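Local coordinates for ForH (Streptomyces kaniharaensis, PDB 6NKO), which is of unproven function but probably takes part in formycin A biosynthesis, resembling the AICAR transformylase/IMP cyclohydrolase enzymes of purine synthesis, at residues H20-L25 with P110-V115; C116-L121 with P158-D163. All blocks are in the same frame, centred on the assembly; numbering follows the deposited sequence.

Contact 1 (H20-L25 with P110-V115)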
# COMPACT_ATOMS: atom_id res chain seq x y z
N HIS A 20 -16.77 7.74 5.52
CA HIS A 20 -16.16 8.57 4.47
C HIS A 20 -14.80 8.01 3.95
O HIS A 20 -14.60 7.96 2.73
CB HIS A 20 -16.01 10.03 4.97
CG HIS A 20 -17.22 10.90 4.74
ND1 HIS A 20 -17.35 11.69 3.61
CD2 HIS A 20 -18.30 11.17 5.51
CE1 HIS A 20 -18.48 12.38 3.68
NE2 HIS A 20 -19.08 12.08 4.82
N MET A 21 -13.87 7.57 4.82
CA MET A 21 -12.50 7.32 4.37
C MET A 21 -11.89 6.01 4.86
O MET A 21 -12.26 5.44 5.90
CB MET A 21 -11.56 8.46 4.78
CG MET A 21 -11.60 9.61 3.80
SD MET A 21 -12.77 10.86 4.33
CE MET A 21 -13.62 11.16 2.79
N LEU A 22 -10.87 5.57 4.10
CA LEU A 22 -10.23 4.27 4.27
C LEU A 22 -8.79 4.29 3.73
O LEU A 22 -8.57 4.70 2.59
CB LEU A 22 -11.04 3.18 3.56
CG LEU A 22 -10.45 1.77 3.45
CD1 LEU A 22 -10.09 1.23 4.83
CD2 LEU A 22 -11.43 0.82 2.77
N ALA A 23 -7.85 3.81 4.54
CA ALA A 23 -6.44 3.65 4.17
C ALA A 23 -6.03 2.19 4.29
O ALA A 23 -6.52 1.48 5.17
CB ALA A 23 -5.53 4.51 5.04
N VAL A 24 -5.11 1.76 3.42
CA VAL A 24 -4.56 0.40 3.46
C VAL A 24 -3.06 0.52 3.71
O VAL A 24 -2.33 1.12 2.91
CB VAL A 24 -4.84 -0.37 2.16
CG1 VAL A 24 -4.22 -1.76 2.22
CG2 VAL A 24 -6.33 -0.46 1.90
N LEU A 25 -2.60 -0.07 4.81
CA LEU A 25 -1.20 -0.00 5.23
C LEU A 25 -0.56 -1.37 5.02
O LEU A 25 -0.83 -2.30 5.79
CB LEU A 25 -1.09 0.44 6.69
CG LEU A 25 -0.96 1.93 7.01
CD1 LEU A 25 -1.83 2.80 6.11
CD2 LEU A 25 -1.28 2.19 8.48
N PRO A 110 -16.15 0.07 -1.18
CA PRO A 110 -15.74 1.43 -0.80
C PRO A 110 -14.45 1.83 -1.50
O PRO A 110 -13.65 1.00 -1.92
CB PRO A 110 -15.54 1.32 0.71
CG PRO A 110 -15.15 -0.10 0.93
CD PRO A 110 -15.84 -0.92 -0.13
N ARG A 111 -14.27 3.14 -1.63
CA ARG A 111 -13.05 3.67 -2.20
C ARG A 111 -11.92 3.59 -1.18
O ARG A 111 -12.11 3.85 0.01
CB ARG A 111 -13.26 5.12 -2.64
CG ARG A 111 -11.99 5.95 -2.72
CD ARG A 111 -11.14 5.57 -3.92
NE ARG A 111 -11.65 6.14 -5.17
CZ ARG A 111 -11.51 5.57 -6.36
NH1 ARG A 111 -10.88 4.41 -6.47
NH2 ARG A 111 -12.00 6.16 -7.44
N ILE A 112 -10.74 3.20 -1.65
CA ILE A 112 -9.52 3.24 -0.85
C ILE A 112 -8.81 4.55 -1.16
O ILE A 112 -8.34 4.76 -2.29
CB ILE A 112 -8.62 2.02 -1.12
CG1 ILE A 112 -9.23 0.76 -0.49
CG2 ILE A 112 -7.22 2.26 -0.58
CD1 ILE A 112 -8.71 -0.53 -1.07
N ASP A 113 -8.75 5.44 -0.18
CA ASP A 113 -8.22 6.78 -0.39
C ASP A 113 -6.71 6.87 -0.24
O ASP A 113 -6.10 7.83 -0.72
CB ASP A 113 -8.88 7.77 0.57
CG ASP A 113 -10.39 7.65 0.57
OD1 ASP A 113 -11.03 8.25 -0.32
OD2 ASP A 113 -10.93 6.94 1.45
N LEU A 114 -6.08 5.89 0.42
CA LEU A 114 -4.65 5.96 0.67
C LEU A 114 -4.07 4.55 0.67
O LEU A 114 -4.62 3.65 1.30
CB LEU A 114 -4.35 6.65 2.01
CG LEU A 114 -2.89 6.97 2.32
CD1 LEU A 114 -2.77 8.36 2.93
CD2 LEU A 114 -2.28 5.91 3.24
N VAL A 115 -2.95 4.38 -0.03
CA VAL A 115 -2.22 3.12 -0.08
C VAL A 115 -0.80 3.38 0.41
O VAL A 115 -0.14 4.31 -0.06
CB VAL A 115 -2.22 2.51 -1.49
CG1 VAL A 115 -1.26 1.33 -1.57
CG2 VAL A 115 -3.62 2.09 -1.89

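Contact 2 (C116-L121 with P158-D163)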
# COMPACT_ATOMS: atom_id res chain seq x y z
N CYS A 116 -0.34 2.55 1.34
CA CYS A 116 1.01 2.62 1.88
C CYS A 116 1.67 1.26 1.69
O CYS A 116 1.18 0.25 2.22
CB CYS A 116 0.98 3.00 3.36
SG CYS A 116 2.37 3.98 3.90
N ASN A 117 2.77 1.22 0.94
CA ASN A 117 3.40 -0.05 0.58
C ASN A 117 4.92 0.08 0.62
O ASN A 117 5.49 0.95 -0.05
CB ASN A 117 2.93 -0.52 -0.80
CG ASN A 117 3.51 -1.86 -1.19
OD1 ASN A 117 4.06 -2.02 -2.28
ND2 ASN A 117 3.40 -2.84 -0.30
N ASN A 118 5.56 -0.81 1.39
CA ASN A 118 7.00 -0.83 1.59
C ASN A 118 7.53 -2.22 1.29
O ASN A 118 6.79 -3.21 1.31
CB ASN A 118 7.38 -0.47 3.04
CG ASN A 118 7.45 1.02 3.26
OD1 ASN A 118 7.36 1.49 4.40
ND2 ASN A 118 7.61 1.77 2.19
N TYR A 119 8.84 -2.31 1.04
CA TYR A 119 9.48 -3.58 0.73
C TYR A 119 10.57 -3.91 1.74
O TYR A 119 11.23 -3.03 2.30
CB TYR A 119 10.08 -3.57 -0.67
CG TYR A 119 9.15 -2.96 -1.68
CD1 TYR A 119 7.85 -3.41 -1.79
CD2 TYR A 119 9.57 -1.93 -2.50
CE1 TYR A 119 6.98 -2.85 -2.70
CE2 TYR A 119 8.72 -1.36 -3.42
CZ TYR A 119 7.42 -1.83 -3.52
OH TYR A 119 6.56 -1.27 -4.43
N TYR A 120 10.76 -5.21 1.97
CA TYR A 120 11.83 -5.70 2.82
C TYR A 120 13.19 -5.42 2.18
O TYR A 120 13.31 -5.21 0.98
CB TYR A 120 11.67 -7.20 3.08
CG TYR A 120 10.54 -7.54 4.02
CD1 TYR A 120 10.60 -7.20 5.36
CD2 TYR A 120 9.41 -8.21 3.56
CE1 TYR A 120 9.56 -7.52 6.22
CE2 TYR A 120 8.37 -8.53 4.41
CZ TYR A 120 8.45 -8.18 5.74
OH TYR A 120 7.43 -8.49 6.61
N LEU A 121 14.22 -5.44 3.02
CA LEU A 121 15.58 -5.24 2.54
C LEU A 121 16.04 -6.45 1.74
O LEU A 121 15.87 -7.59 2.16
CB LEU A 121 16.52 -5.00 3.72
CG LEU A 121 16.33 -3.70 4.50
CD1 LEU A 121 17.18 -3.72 5.76
CD2 LEU A 121 16.67 -2.49 3.64
N PRO A 158 -0.72 7.71 -3.06
CA PRO A 158 0.25 6.62 -3.07
C PRO A 158 1.49 6.94 -2.24
O PRO A 158 2.30 7.78 -2.64
CB PRO A 158 0.60 6.48 -4.56
CG PRO A 158 0.22 7.85 -5.19
CD PRO A 158 -0.44 8.69 -4.12
N LEU A 159 1.66 6.27 -1.10
CA LEU A 159 2.77 6.53 -0.20
C LEU A 159 3.68 5.31 -0.13
O LEU A 159 3.20 4.17 -0.06
CB LEU A 159 2.28 6.88 1.20
CG LEU A 159 1.72 8.30 1.38
CD1 LEU A 159 0.83 8.38 2.62
CD2 LEU A 159 2.85 9.33 1.45
N SER A 160 4.99 5.55 -0.13
CA SER A 160 5.98 4.48 -0.02
C SER A 160 7.09 4.88 0.94
O SER A 160 7.37 4.17 1.90
CB SER A 160 6.57 4.15 -1.40
OG SER A 160 7.34 2.95 -1.35
N ASP A 161 7.72 6.02 0.67
CA ASP A 161 8.83 6.50 1.49
C ASP A 161 8.32 6.99 2.84
O ASP A 161 7.50 7.92 2.89
CB ASP A 161 9.56 7.63 0.75
CG ASP A 161 10.86 8.03 1.43
OD1 ASP A 161 11.26 7.38 2.41
OD2 ASP A 161 11.48 9.01 0.97
N PRO A 162 8.77 6.41 3.96
CA PRO A 162 8.33 6.88 5.28
C PRO A 162 8.67 8.34 5.56
O PRO A 162 8.17 8.88 6.56
CB PRO A 162 9.06 5.95 6.25
CG PRO A 162 9.35 4.71 5.45
CD PRO A 162 9.61 5.20 4.05
N ASP A 163 9.49 8.99 4.74
CA ASP A 163 9.76 10.41 4.91
C ASP A 163 8.66 11.30 4.35
O ASP A 163 8.69 12.52 4.57
CB ASP A 163 11.10 10.77 4.26
CG ASP A 163 12.29 10.21 5.02
OD1 ASP A 163 12.19 10.07 6.26
OD2 ASP A 163 13.31 9.90 4.37

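Contact 1 (H20-L25 with P110-V115)
Asp113 grips both polar backbone atoms of Leu22. OD2 of its carboxylate accepts the N-H of Leu22 N (3.0 Å), and its own N donates to Leu22 O (2.9 Å), meeting that carbonyl almost head-on. One torsion makes the pair possible: with chi1 at -49° the carboxylate stays beside the residue's own N, so donor and acceptor both face the edge of strand 22-26 at Leu22. The backbone of Asp113 has not yet settled into strand geometry, and it is this residue, rather than Leu114, that serves Leu22 O. One step on, regular pairing takes over as Val24 N donates to Leu114 O over 2.9 Å in a fairly straight bond (166° at the hydrogen). At the N-terminal end of the segment, the bent chain of Met21 crosses the carboxylate at about a right angle, with Met21 CG 3.6 Å from Asp113 OD2.

Packing spreads from here to both faces of the sheet. Ile112 lies between two partners, its CG1 being 3.9 Å from Leu22 CD2 and its CG2 3.8 Å from Val24 CG2; Val88 and Ile92 of helix 86-93 also touch it, and Met145 of helix 141-151 rests on Val24 and Val115 on this same face. On the opposite face Ala23 CB meets Leu114 CB at 3.9 Å, next to Leu40 of helix 33-42. Two neighbouring parallel strands clad by helices on both faces are the heart of an open, Rossmann-like alpha/beta sheet, consistent with an MGS-like domain, and strand 22-26 is the middle strand of its five.

Contact 2 (C116-L121 with P158-D163)
Cys116 lays its sulfur against the root of the Leu159 side chain, with SG 4.0 Å from Leu159 CB, on the face covered by Tyr165 and Val168 of helix 165-174. Within the sheet the parallel strands pair once more through Asn117 N, which donates to Leu159 O (3.1 Å, 157° at the hydrogen). The same carbonyl also receives the CA-H of Cys116.

Beyond this point the backbone of Ser160 turns out of strand geometry, and side chains continue the pairing. Ser160 OG, held anti to its own N (chi1 -169°), donates to Asn117 O across 3.0 Å and approaches it nearly end-on. Asn118, just past the end of the other strand, swings its amide across, ND2 facing Ser160 O, although the modelled separation of 2.4 Å is too short to be trusted in detail. OD1 of that amide sits 3.9 Å from Pro162 CG. The amide of Asn117 turns elsewhere, bonding through ND2 to Ala26 O and Asp139 OD2.

A hydroxyl thus replaces a peptide N-H at the carboxyl ends of two strands, keeping Asn117 O bonded where the backbones diverge, and the Asn118 carboxamide probably does the same for Ser160 O.

From the N terminus, strand 22-26 is laid down first, and contact 1 returns the chain to it after 84 intervening residues that include strands 46-49 and 65-66 and four helices. Contact 2 opens directly where contact 1 ends, so the two follow in series, neither nested nor crossed. Its shorter loop of 36 residues carries helix 141-151 and completes a beta-alpha-beta unit with strand 157-159. Both contacts use strand 114-117, and their centres lie about 16 Å apart. Probable hydrogen bonds from Cys116 N to Val24 O and from Leu159 N to Val115 O join the two into one continuous stretch of sheet, from its middle strand to an outermost one.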